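Local coordinates for phage-like element PBSX protein XepA (Bacillus subtilis, PDB 6IA5), which is of unknown function, does not seem to take part in host cell lysis, and is found as a pentamer in the crystal, at residues E[117-122]-E[135-140]; E[196-201]-E[251-256]; E[179-184]-E[261-266]; E[63-68]-E[139-144]. All coordinates share one frame; numbering follows the deposited sequence. Where two conformers were deposited one is given.

Contact 1: E[117-122]-E[135-140]; sequences RYYRFR and LYQSVG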
loop_
_atom_site.group_PDB
_atom_site.type_symbol
_atom_site.label_atom_id
_atom_site.label_comp_id
_atom_site.label_asym_id
_atom_site.label_seq_id
_atom_site.Cartn_x
_atom_site.Cartn_y
_atom_site.Cartn_z
ATOM N N ARG E 117 12.317 5.271 -31.866
ATOM C CA ARG E 117 12.624 6.658 -32.157
ATOM C C ARG E 117 11.426 7.425 -32.739
ATOM O O ARG E 117 11.253 8.605 -32.439
ATOM C CB ARG E 117 13.871 6.745 -33.033
ATOM C CG ARG E 117 14.237 8.180 -33.369
ATOM C CD ARG E 117 15.615 8.259 -33.982
ATOM N NE ARG E 117 15.766 9.640 -34.392
ATOM C CZ ARG E 117 16.861 10.143 -34.946
ATOM N NH1 ARG E 117 17.892 9.366 -35.213
ATOM N NH2 ARG E 117 16.915 11.427 -35.246
ATOM N N TYR E 118 10.612 6.773 -33.578
ATOM C CA TYR E 118 9.568 7.439 -34.346
ATOM C C TYR E 118 8.213 6.844 -33.985
ATOM O O TYR E 118 8.118 5.636 -33.748
ATOM C CB TYR E 118 9.785 7.233 -35.855
ATOM C CG TYR E 118 11.113 7.745 -36.352
ATOM C CD1 TYR E 118 11.263 9.069 -36.738
ATOM C CD2 TYR E 118 12.227 6.918 -36.401
ATOM C CE1 TYR E 118 12.484 9.558 -37.177
ATOM C CE2 TYR E 118 13.454 7.388 -36.833
ATOM C CZ TYR E 118 13.573 8.709 -37.232
ATOM O OH TYR E 118 14.769 9.195 -37.661
ATOM N N TYR E 119 7.184 7.700 -33.969
ATOM C CA TYR E 119 5.813 7.261 -33.742
ATOM C C TYR E 119 4.942 7.787 -34.882
ATOM O O TYR E 119 5.317 8.761 -35.544
ATOM C CB TYR E 119 5.293 7.718 -32.364
ATOM C CG TYR E 119 5.296 9.209 -32.134
ATOM C CD1 TYR E 119 6.445 9.863 -31.696
ATOM C CD2 TYR E 119 4.160 9.980 -32.366
ATOM C CE1 TYR E 119 6.470 11.236 -31.502
ATOM C CE2 TYR E 119 4.169 11.355 -32.155
ATOM C CZ TYR E 119 5.326 11.984 -31.723
ATOM O OH TYR E 119 5.339 13.341 -31.558
ATOM N N ARG E 120 3.770 7.152 -35.082
ATOM C CA ARG E 120 2.782 7.687 -36.000
ATOM C C ARG E 120 1.422 7.094 -35.662
ATOM O O ARG E 120 1.335 6.045 -35.009
ATOM C CB ARG E 120 3.129 7.301 -37.454
ATOM C CG ARG E 120 2.787 5.855 -37.789
ATOM C CD ARG E 120 3.084 5.536 -39.254
ATOM N NE ARG E 120 2.754 4.147 -39.541
ATOM C CZ ARG E 120 3.029 3.535 -40.695
ATOM N NH1 ARG E 120 3.594 4.210 -41.677
ATOM N NH2 ARG E 120 2.758 2.250 -40.854
ATOM N N PHE E 121 0.376 7.799 -36.106
ATOM C CA PHE E 121 -0.960 7.246 -36.173
ATOM C C PHE E 121 -1.200 6.784 -37.608
ATOM O O PHE E 121 -0.786 7.446 -38.560
ATOM C CB PHE E 121 -2.004 8.310 -35.813
ATOM C CG PHE E 121 -2.095 8.651 -34.342
ATOM C CD1 PHE E 121 -1.209 8.103 -33.418
ATOM C CD2 PHE E 121 -3.066 9.531 -33.890
ATOM C CE1 PHE E 121 -1.294 8.435 -32.065
ATOM C CE2 PHE E 121 -3.138 9.870 -32.542
ATOM C CZ PHE E 121 -2.256 9.329 -31.635
ATOM N N ARG E 122 -1.885 5.645 -37.727
ATOM C CA ARG E 122 -2.377 5.154 -39.003
ATOM C C ARG E 122 -3.831 4.752 -38.781
ATOM O O ARG E 122 -4.130 3.944 -37.905
ATOM C CB ARG E 122 -1.491 4.004 -39.511
ATOM C CG ARG E 122 -1.915 3.419 -40.854
ATOM C CD ARG E 122 -0.930 2.378 -41.391
ATOM N NE ARG E 122 -0.767 1.237 -40.494
ATOM C CZ ARG E 122 -1.579 0.179 -40.417
ATOM N NH1 ARG E 122 -2.593 0.040 -41.257
ATOM N NH2 ARG E 122 -1.397 -0.734 -39.478
ATOM N N LEU E 135 -9.102 13.423 -36.483
ATOM C CA LEU E 135 -8.142 12.634 -35.733
ATOM C C LEU E 135 -7.215 13.584 -34.983
ATOM O O LEU E 135 -6.574 14.421 -35.608
ATOM C CB LEU E 135 -7.370 11.764 -36.730
ATOM C CG LEU E 135 -6.323 10.826 -36.125
ATOM C CD1 LEU E 135 -6.926 9.896 -35.076
ATOM C CD2 LEU E 135 -5.661 10.012 -37.239
ATOM N N TYR E 136 -7.174 13.464 -33.644
ATOM C CA TYR E 136 -6.389 14.338 -32.769
ATOM C C TYR E 136 -5.280 13.548 -32.086
ATOM O O TYR E 136 -5.469 12.380 -31.727
ATOM C CB TYR E 136 -7.275 14.974 -31.682
ATOM C CG TYR E 136 -8.068 16.163 -32.172
ATOM C CD1 TYR E 136 -9.249 15.999 -32.891
ATOM C CD2 TYR E 136 -7.607 17.453 -31.973
ATOM C CE1 TYR E 136 -9.976 17.092 -33.351
ATOM C CE2 TYR E 136 -8.319 18.563 -32.421
ATOM C CZ TYR E 136 -9.490 18.374 -33.129
ATOM O OH TYR E 136 -10.177 19.467 -33.558
ATOM N N GLN E 137 -4.154 14.233 -31.856
ATOM C CA GLN E 137 -2.986 13.616 -31.248
ATOM C C GLN E 137 -2.435 14.514 -30.139
ATOM O O GLN E 137 -2.175 15.693 -30.383
ATOM C CB GLN E 137 -1.921 13.395 -32.316
ATOM C CG GLN E 137 -0.671 12.683 -31.794
ATOM C CD GLN E 137 0.272 12.387 -32.935
ATOM O OE1 GLN E 137 0.994 13.278 -33.415
ATOM N NE2 GLN E 137 0.254 11.140 -33.403
ATOM N N SER E 138 -2.267 13.934 -28.935
ATOM C CA SER E 138 -1.587 14.596 -27.826
ATOM C C SER E 138 -0.285 13.848 -27.540
ATOM O O SER E 138 -0.226 12.628 -27.691
ATOM C CB SER E 138 -2.442 14.648 -26.577
ATOM O OG SER E 138 -3.600 15.453 -26.775
ATOM N N VAL E 139 0.739 14.604 -27.135
ATOM C CA VAL E 139 2.023 14.052 -26.723
ATOM C C VAL E 139 2.368 14.619 -25.349
ATOM O O VAL E 139 1.881 15.687 -24.977
ATOM C CB VAL E 139 3.134 14.363 -27.743
ATOM C CG1 VAL E 139 2.903 13.632 -29.073
ATOM C CG2 VAL E 139 3.316 15.863 -27.952
ATOM N N GLY E 140 3.203 13.891 -24.599
ATOM C CA GLY E 140 3.718 14.384 -23.329
ATOM C C GLY E 140 5.216 14.152 -23.249
ATOM O O GLY E 140 5.815 13.609 -24.184
HETATM O O HOH W 1 3.952 14.940 -33.043
#
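Q137 lays its amide nitrogen over the middle of the F121 ring, with NE2 3.4 Å from F121 CD1. The amide stands nearly upright on that face, its plane turned 80° from the ring. Two torsions put it there: CG of Q137 is anti to its backbone N (chi1 -177°) and the chain runs on extended, so that its CB and CG pass along the CZ and CE2 corner of the phenyl before the amide arrives. At the rim of the same ring, near its plane, the carbonyl O of Y136 comes to 3.5 Å from F121 CE2, while L135 CD1 touches F121 CD2 at 4.1 Å. Further along, V139 CG1 meets the hydroxyl end of Y119, 3.5 Å from OH, and Q137 OE1 lies near the plane of that tyrosine at its edge, 3.9 Å from CE2. A water 2.6 Å from Y119 OH also makes a weak bond to Q137 OE1. This is beta-sandwich packing: strands 118-125 and 133-140 belong to two different four-stranded sheets, and their side chains mesh between segment axes 9.5 Å apart. Q137 brings a polar amide into this buried layer. Its NE2 donates to Q56 OE1, which also accepts from F121 N, so the bond to Q56 probably sets the amide's rotation, with NE2 resting on the ring, and burying it probably costs little hydrogen bonding.

Contact 2: E[196-201]-E[251-256]; sequences DGAAHL and FDIKGF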
loop_
_atom_site.group_PDB
_atom_site.type_symbol
_atom_site.label_atom_id
_atom_site.label_comp_id
_atom_site.label_asym_id
_atom_site.label_seq_id
_atom_site.Cartn_x
_atom_site.Cartn_y
_atom_site.Cartn_z
ATOM N N ASP E 196 14.524 -23.157 12.510
ATOM C CA ASP E 196 14.265 -21.933 11.750
ATOM C C ASP E 196 12.824 -21.827 11.251
ATOM O O ASP E 196 12.560 -21.826 10.037
ATOM C CB ASP E 196 15.142 -21.855 10.491
ATOM N N GLY E 197 11.878 -21.733 12.178
ATOM C CA GLY E 197 10.518 -21.481 11.721
ATOM C C GLY E 197 9.677 -22.720 11.373
ATOM O O GLY E 197 8.475 -22.588 11.144
ATOM N N ALA E 198 10.274 -23.919 11.322
ATOM C CA ALA E 198 9.483 -25.122 11.083
ATOM C C ALA E 198 8.879 -25.633 12.392
ATOM O O ALA E 198 9.454 -25.440 13.463
ATOM C CB ALA E 198 10.297 -26.188 10.381
ATOM N N ALA E 199 7.710 -26.282 12.292
ATOM C CA ALA E 199 7.032 -26.884 13.433
ATOM C C ALA E 199 6.969 -28.414 13.286
ATOM O O ALA E 199 6.800 -29.126 14.274
ATOM C CB ALA E 199 5.638 -26.306 13.537
ATOM N N HIS E 200 7.078 -28.911 12.052
ATOM C CA HIS E 200 6.842 -30.310 11.752
ATOM C C HIS E 200 7.956 -30.825 10.840
ATOM O O HIS E 200 8.438 -30.096 9.982
ATOM C CB HIS E 200 5.429 -30.491 11.168
ATOM C CG HIS E 200 5.046 -31.923 10.994
ATOM N ND1 HIS E 200 4.559 -32.700 12.055
ATOM C CD2 HIS E 200 5.088 -32.738 9.910
ATOM C CE1 HIS E 200 4.306 -33.917 11.625
ATOM N NE2 HIS E 200 4.632 -33.974 10.304
ATOM N N LEU E 201 8.355 -32.085 11.026
ATOM C CA LEU E 201 9.409 -32.678 10.219
ATOM C C LEU E 201 9.035 -34.115 9.881
ATOM O O LEU E 201 8.617 -34.880 10.752
ATOM C CB LEU E 201 10.720 -32.625 11.020
ATOM C CG LEU E 201 11.898 -33.417 10.454
ATOM C CD1 LEU E 201 12.458 -32.773 9.179
ATOM C CD2 LEU E 201 12.969 -33.611 11.526
ATOM N N PHE E 251 7.853 -35.862 13.203
ATOM C CA PHE E 251 8.254 -35.242 14.462
ATOM C C PHE E 251 7.614 -33.867 14.605
ATOM O O PHE E 251 7.501 -33.115 13.638
ATOM C CB PHE E 251 9.767 -35.004 14.506
ATOM C CG PHE E 251 10.598 -36.253 14.390
ATOM C CD1 PHE E 251 10.907 -36.799 13.153
ATOM C CD2 PHE E 251 11.053 -36.896 15.536
ATOM C CE1 PHE E 251 11.670 -37.956 13.058
ATOM C CE2 PHE E 251 11.804 -38.058 15.442
ATOM C CZ PHE E 251 12.116 -38.577 14.208
ATOM N N ASP E 252 7.230 -33.551 15.838
ATOM C CA ASP E 252 6.867 -32.207 16.242
ATOM C C ASP E 252 8.138 -31.528 16.744
ATOM O O ASP E 252 8.695 -31.949 17.754
ATOM C CB ASP E 252 5.786 -32.249 17.328
ATOM C CG ASP E 252 5.456 -30.901 17.969
ATOM O OD1 ASP E 252 5.875 -29.834 17.419
ATOM O OD2 ASP E 252 4.761 -30.917 19.011
ATOM N N ILE E 253 8.590 -30.475 16.046
ATOM C CA ILE E 253 9.912 -29.942 16.360
ATOM C C ILE E 253 9.833 -28.513 16.900
ATOM O O ILE E 253 10.880 -27.868 17.059
ATOM C CB ILE E 253 10.851 -30.059 15.139
ATOM C CG1 ILE E 253 10.335 -29.273 13.928
ATOM C CG2 ILE E 253 11.126 -31.529 14.812
ATOM C CD1 ILE E 253 11.339 -29.200 12.796
ATOM N N LYS E 254 8.607 -28.021 17.148
ATOM C CA LYS E 254 8.400 -26.690 17.701
ATOM C C LYS E 254 9.236 -26.514 18.966
ATOM O O LYS E 254 9.146 -27.305 19.900
ATOM C CB LYS E 254 6.933 -26.448 18.071
ATOM C CG LYS E 254 6.023 -25.977 16.946
ATOM C CD LYS E 254 4.658 -25.494 17.432
ATOM C CE LYS E 254 3.957 -26.397 18.432
ATOM N NZ LYS E 254 3.743 -27.780 17.940
ATOM N N GLY E 255 10.059 -25.457 18.991
ATOM C CA GLY E 255 10.790 -25.141 20.203
ATOM C C GLY E 255 12.241 -25.630 20.184
ATOM O O GLY E 255 13.043 -25.176 20.998
ATOM N N PHE E 256 12.580 -26.560 19.276
ATOM C CA PHE E 256 13.967 -27.003 19.168
ATOM C C PHE E 256 14.761 -26.036 18.290
ATOM O O PHE E 256 14.190 -25.375 17.432
ATOM C CB PHE E 256 14.059 -28.429 18.599
ATOM C CG PHE E 256 13.715 -29.503 19.595
ATOM C CD1 PHE E 256 14.638 -29.911 20.550
ATOM C CD2 PHE E 256 12.449 -30.069 19.612
ATOM C CE1 PHE E 256 14.314 -30.887 21.480
ATOM C CE2 PHE E 256 12.116 -31.018 20.570
ATOM C CZ PHE E 256 13.053 -31.441 21.491
HETATM O O HOH W 2 9.691 -24.206 15.881
#
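Two backbone bonds close the tight end of this contact, where strands 200-207 and 247-252 run antiparallel and L201 faces F251 as a hydrogen-bonded pair. F251 N reaches L201 O at 2.7 Å, nearly along the C=O axis, and L201 N returns a bond to F251 O in the plane of that carbonyl. Their side chains lie side by side on the buried face, L201 CD2 4.1 Å from F251 CD1. I253 continues this apolar layer: its CD1 sits 3.9 Å from L201 CB and also touches A198 CB. CG1 of I253 takes the crowded position between N and carbonyl carbon (chi1 61°), which brings it up against the A199 carbonyl. I253 N then bonds A199 O at 2.9 Å from above the carbonyl plane. A199 and H200 both face V278 in a classic beta bulge.

The other side is looser. H200 and D252, a non-hydrogen-bonded pair, turn their side chains to the opposite face, where D252 is exposed. A type II turn runs from I253 to F256, and a water at 2.7 Å from A198 O bonds only weakly to G255 N. One close fit remains here: A199 CB is squeezed to 3.4 Å from K254 CG, in the given one of two deposited lysine conformers. R173 of a second subunit donates to G197 O.

D252 OD1 accepts from K254 N in an Asx turn. In that same conformer the bent lysine folds NZ back to this oxygen, 3.0 Å away, in a salt bridge that would partly offset the aspartate's charge.

Contact 3: E[179-184]-E[261-266]; sequences VFHENA and MEIISI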
loop_
_atom_site.group_PDB
_atom_site.type_symbol
_atom_site.label_atom_id
_atom_site.label_comp_id
_atom_site.label_asym_id
_atom_site.label_seq_id
_atom_site.Cartn_x
_atom_site.Cartn_y
_atom_site.Cartn_z
ATOM N N VAL E 179 19.211 -32.776 4.231
ATOM C CA VAL E 179 19.952 -34.024 4.180
ATOM C C VAL E 179 20.679 -34.210 5.505
ATOM O O VAL E 179 21.569 -33.432 5.839
ATOM C CB VAL E 179 20.927 -34.058 2.985
ATOM C CG1 VAL E 179 21.773 -35.330 2.974
ATOM C CG2 VAL E 179 20.197 -33.863 1.663
ATOM N N PHE E 180 20.287 -35.240 6.257
ATOM C CA PHE E 180 20.985 -35.565 7.488
ATOM C C PHE E 180 22.204 -36.414 7.140
ATOM O O PHE E 180 23.280 -36.190 7.688
ATOM C CB PHE E 180 20.063 -36.311 8.461
ATOM C CG PHE E 180 18.864 -35.509 8.907
ATOM C CD1 PHE E 180 18.946 -34.680 10.016
ATOM C CD2 PHE E 180 17.660 -35.571 8.205
ATOM C CE1 PHE E 180 17.847 -33.941 10.433
ATOM C CE2 PHE E 180 16.559 -34.831 8.615
ATOM C CZ PHE E 180 16.653 -34.019 9.730
ATOM N N HIS E 181 21.986 -37.396 6.252
ATOM C CA HIS E 181 22.975 -38.338 5.764
ATOM C C HIS E 181 22.624 -38.679 4.320
ATOM O O HIS E 181 21.451 -38.836 3.968
ATOM C CB HIS E 181 22.941 -39.658 6.547
ATOM C CG HIS E 181 23.309 -39.549 7.988
ATOM N ND1 HIS E 181 24.614 -39.614 8.433
ATOM C CD2 HIS E 181 22.548 -39.385 9.091
ATOM C CE1 HIS E 181 24.655 -39.506 9.742
ATOM N NE2 HIS E 181 23.389 -39.367 10.174
ATOM N N GLU E 182 23.656 -38.823 3.485
ATOM C CA GLU E 182 23.479 -39.339 2.140
ATOM C C GLU E 182 24.494 -40.448 1.895
ATOM O O GLU E 182 25.694 -40.195 1.879
ATOM C CB GLU E 182 23.702 -38.200 1.155
ATOM C CG GLU E 182 23.597 -38.621 -0.289
ATOM C CD GLU E 182 23.277 -37.441 -1.176
ATOM O OE1 GLU E 182 24.091 -36.495 -1.284
ATOM O OE2 GLU E 182 22.167 -37.453 -1.689
ATOM N N ASN E 183 24.001 -41.678 1.743
ATOM C CA ASN E 183 24.851 -42.825 1.459
ATOM C C ASN E 183 25.949 -42.970 2.512
ATOM O O ASN E 183 27.104 -43.229 2.176
ATOM C CB ASN E 183 25.436 -42.740 0.050
ATOM C CG ASN E 183 24.362 -42.731 -1.008
ATOM O OD1 ASN E 183 23.411 -43.499 -0.931
ATOM N ND2 ASN E 183 24.503 -41.843 -1.975
ATOM N N ALA E 184 25.587 -42.809 3.788
ATOM C CA ALA E 184 26.550 -42.947 4.867
ATOM C C ALA E 184 27.046 -44.389 4.919
ATOM O O ALA E 184 26.259 -45.320 4.747
ATOM C CB ALA E 184 25.924 -42.533 6.171
ATOM N N MET E 261 19.731 -36.625 13.232
ATOM C CA MET E 261 19.385 -38.024 13.052
ATOM C C MET E 261 20.686 -38.808 12.981
ATOM O O MET E 261 21.283 -38.917 11.913
ATOM C CB MET E 261 18.616 -38.187 11.737
ATOM C CG MET E 261 17.291 -37.416 11.738
ATOM S SD MET E 261 16.094 -38.364 12.702
ATOM C CE MET E 261 15.349 -37.069 13.701
ATOM N N GLU E 262 21.121 -39.347 14.124
ATOM C CA GLU E 262 22.453 -39.910 14.233
ATOM C C GLU E 262 22.429 -41.381 13.825
ATOM O O GLU E 262 21.625 -42.174 14.333
ATOM C CB GLU E 262 22.968 -39.748 15.668
ATOM C CG GLU E 262 24.220 -40.550 15.969
ATOM C CD GLU E 262 24.821 -40.313 17.351
ATOM O OE1 GLU E 262 24.146 -39.724 18.211
ATOM O OE2 GLU E 262 25.977 -40.682 17.568
ATOM N N ILE E 263 23.345 -41.757 12.921
ATOM C CA ILE E 263 23.566 -43.169 12.683
ATOM C C ILE E 263 24.493 -43.689 13.779
ATOM O O ILE E 263 25.660 -43.312 13.824
ATOM C CB ILE E 263 24.089 -43.433 11.259
ATOM C CG1 ILE E 263 23.070 -42.987 10.208
ATOM C CG2 ILE E 263 24.435 -44.905 11.097
ATOM C CD1 ILE E 263 23.590 -42.960 8.799
ATOM N N ILE E 264 23.927 -44.521 14.661
ATOM C CA ILE E 264 24.592 -45.089 15.823
ATOM C C ILE E 264 25.499 -46.217 15.341
ATOM O O ILE E 264 26.620 -46.381 15.823
ATOM C CB ILE E 264 23.558 -45.601 16.855
ATOM C CG1 ILE E 264 22.802 -44.447 17.514
ATOM C CG2 ILE E 264 24.210 -46.496 17.910
ATOM C CD1 ILE E 264 23.707 -43.472 18.257
ATOM N N SER E 265 24.979 -47.005 14.397
ATOM C CA SER E 265 25.730 -48.099 13.814
ATOM C C SER E 265 25.161 -48.421 12.437
ATOM O O SER E 265 23.999 -48.142 12.152
ATOM C CB SER E 265 25.718 -49.297 14.707
ATOM O OG SER E 265 24.404 -49.805 14.803
ATOM N N ILE E 266 26.017 -49.014 11.601
ATOM C CA ILE E 266 25.671 -49.418 10.253
ATOM C C ILE E 266 26.665 -50.499 9.805
ATOM O O ILE E 266 27.861 -50.367 10.073
ATOM C CB ILE E 266 25.670 -48.181 9.342
ATOM C CG1 ILE E 266 25.325 -48.504 7.889
ATOM C CG2 ILE E 266 26.958 -47.402 9.453
ATOM C CD1 ILE E 266 25.139 -47.285 7.042
#
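Two CH-pi contacts carry most of this packing. M261 CG stands over the centre of the F180 ring, 3.6 Å from CD1, and I263 CD1 does the same to the imidazole of H181 at 3.5 Å from CG. The methionine chain is bent at chi2 (-78°) and chi3, and its sulfur completes a looser Met-aromatic contact with the same phenyl. H181 and I263 run antiparallel alongside one another, so the isoleucine's CG1 also reaches the NE2 end of the ring.

These residues belong to the curled antiparallel sheet of the C-terminal all-beta domain. Strand 181-184 pairs with strand 271-278 and meets strand 258-267 through its side chains. The backbone bends around 180 and 182-183, with a classic bulge where F180 and H181 face V273 and a G1 bulge where N183 and A184 face L271.

The polar term is a single weak hydrogen bond. H181 NE2 donates to M261 O at 2.8 Å, bent to 130° at the hydrogen, from the edge of the ring that I263 covers.

As a plain apolar touch, A184 CB rests 3.5 Å from I263 CD1. Separately, I266 CD1, at the end of an extended chain, makes a carbon-oxygen contact 3.2 Å from A184 O.

Contact 4: E[63-68]-E[139-144]; sequences GAVLIS and VGAGEM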
loop_
_atom_site.group_PDB
_atom_site.type_symbol
_atom_site.label_atom_id
_atom_site.label_comp_id
_atom_site.label_asym_id
_atom_site.label_seq_id
_atom_site.Cartn_x
_atom_site.Cartn_y
_atom_site.Cartn_z
ATOM N N GLY E 63 14.330 15.681 -29.908
ATOM C CA GLY E 63 14.242 17.095 -30.213
ATOM C C GLY E 63 14.384 17.878 -28.918
ATOM O O GLY E 63 14.671 17.282 -27.878
ATOM N N ALA E 64 14.113 19.181 -28.991
ATOM C CA ALA E 64 14.135 20.057 -27.827
ATOM C C ALA E 64 13.136 19.571 -26.773
ATOM O O ALA E 64 13.388 19.673 -25.579
ATOM C CB ALA E 64 13.835 21.486 -28.238
ATOM N N VAL E 65 12.006 19.033 -27.229
ATOM C CA VAL E 65 11.045 18.417 -26.332
ATOM C C VAL E 65 11.120 16.910 -26.555
ATOM O O VAL E 65 10.851 16.444 -27.656
ATOM C CB VAL E 65 9.623 18.956 -26.561
ATOM C CG1 VAL E 65 8.608 18.265 -25.652
ATOM C CG2 VAL E 65 9.595 20.460 -26.377
ATOM N N LEU E 66 11.506 16.165 -25.513
ATOM C CA LEU E 66 11.693 14.740 -25.718
ATOM C C LEU E 66 10.369 14.016 -25.472
ATOM O O LEU E 66 9.982 13.806 -24.328
ATOM C CB LEU E 66 12.866 14.199 -24.897
ATOM C CG LEU E 66 13.482 13.019 -25.642
ATOM C CD1 LEU E 66 14.937 13.152 -25.979
ATOM C CD2 LEU E 66 12.931 11.683 -25.180
ATOM N N ILE E 67 9.695 13.625 -26.563
ATOM C CA ILE E 67 8.378 13.010 -26.478
ATOM C C ILE E 67 8.491 11.645 -25.805
ATOM O O ILE E 67 9.250 10.795 -26.266
ATOM C CB ILE E 67 7.699 12.910 -27.864
ATOM C CG1 ILE E 67 7.611 14.267 -28.580
ATOM C CG2 ILE E 67 6.331 12.269 -27.735
ATOM C CD1 ILE E 67 7.012 15.380 -27.729
ATOM N N SER E 68 7.703 11.433 -24.733
ATOM C CA SER E 68 7.722 10.175 -23.993
ATOM C C SER E 68 6.470 9.332 -24.257
ATOM O O SER E 68 6.497 8.121 -24.050
ATOM C CB SER E 68 7.883 10.457 -22.513
ATOM O OG SER E 68 6.741 11.192 -22.077
ATOM N N VAL E 139 0.739 14.604 -27.135
ATOM C CA VAL E 139 2.023 14.052 -26.723
ATOM C C VAL E 139 2.368 14.619 -25.349
ATOM O O VAL E 139 1.881 15.687 -24.977
ATOM C CB VAL E 139 3.134 14.363 -27.743
ATOM C CG1 VAL E 139 2.903 13.632 -29.073
ATOM C CG2 VAL E 139 3.316 15.863 -27.952
ATOM N N GLY E 140 3.203 13.891 -24.599
ATOM C CA GLY E 140 3.718 14.384 -23.329
ATOM C C GLY E 140 5.216 14.152 -23.249
ATOM O O GLY E 140 5.815 13.609 -24.184
ATOM N N ALA E 141 5.807 14.569 -22.127
ATOM C CA ALA E 141 7.242 14.525 -21.935
ATOM C C ALA E 141 7.537 14.718 -20.449
ATOM O O ALA E 141 6.749 15.365 -19.749
ATOM C CB ALA E 141 7.850 15.654 -22.728
ATOM N N GLY E 142 8.695 14.206 -19.996
ATOM C CA GLY E 142 9.236 14.587 -18.696
ATOM C C GLY E 142 8.570 13.867 -17.519
ATOM O O GLY E 142 7.662 13.026 -17.689
ATOM N N GLU E 143 9.055 14.201 -16.318
ATOM C CA GLU E 143 8.588 13.563 -15.106
ATOM C C GLU E 143 8.975 14.438 -13.930
ATOM O O GLU E 143 10.145 14.757 -13.761
ATOM C CB GLU E 143 9.168 12.154 -14.953
ATOM C CG GLU E 143 8.554 11.400 -13.774
ATOM C CD GLU E 143 8.918 9.911 -13.724
ATOM O OE1 GLU E 143 10.017 9.588 -13.312
ATOM O OE2 GLU E 143 8.101 9.070 -14.125
ATOM N N MET E 144 7.986 14.792 -13.103
ATOM C CA MET E 144 8.177 15.694 -11.978
ATOM C C MET E 144 8.251 14.879 -10.682
ATOM O O MET E 144 7.436 13.965 -10.454
ATOM C CB MET E 144 6.963 16.633 -11.931
ATOM C CG MET E 144 6.927 17.691 -10.815
ATOM S SD MET E 144 5.231 18.406 -10.873
ATOM C CE MET E 144 5.141 18.883 -12.602
HETATM O O HOH W 3 10.577 12.925 -21.720
HETATM O O HOH W 4 6.581 11.371 -19.563
#
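The connection between strands 53-60 and 69-76, which crosses from one sheet of the N-terminal beta sandwich to the other, is pinned here against the end of strand 133-140. The pin is S68 N, which donates to G140 O at 2.9 Å; the bond is nearly straight (170° at the hydrogen), with the donor above the carbonyl plane. The same oxygen is approached by I67 CA in a CA-H...O contact of 3.5 Å.

I67 wraps the buried side: both its torsions are near -55°, which curls CD1 back to V139 CG2 at 3.7 Å while CG2 rests on V139 CB. A141 CB packs against the loop, 3.2 Å from L66 O and 4.0 Å from V65 CG1. OG of S68, held in the crowded position between N and carbonyl carbon, lies against A141 CA.

Two waters stitch the far end. One donates to L66 O and accepts from G142 N; the other gives a proton to G142 O at 2.7 Å and takes one from S68 OG at 2.5 Å, so G142 is held at both its backbone N and O. A glycerol, probably from the crystallisation liquor, lies about 4 Å from the S68 side chain.

Around this junction, I67 O accepts from R61 NE, S68 pairs with L114 and G140 with K69 through the backbone, and I67 packs on Y119 of strand 118-125. L66 packs on W73 of a second subunit, and beyond G142 the chain leaves for strand 144-148, where M144 joins a parallel strand of a third subunit.

From the N terminus, 63-68 opens first and is met by 139-144, so contact 4 closes a loop of 70 residues. Contact 1 opens inside that loop at 117-122 and ends on the same strand at 135-140, sharing V139 and G140; Y119 OH also packs against I67 CG1. Together they tie both sheets of the N-terminal sandwich to their connecting loop. The chain then passes to the C-terminal domain on the opposite side of its centre. There contact 3 joins 179-184 to 261-266 and encloses contact 2, 196-201 with 251-256. These two touch directly, F251 CZ lying 3.6 Å from M261 CE, and neither reaches contacts 1 or 4.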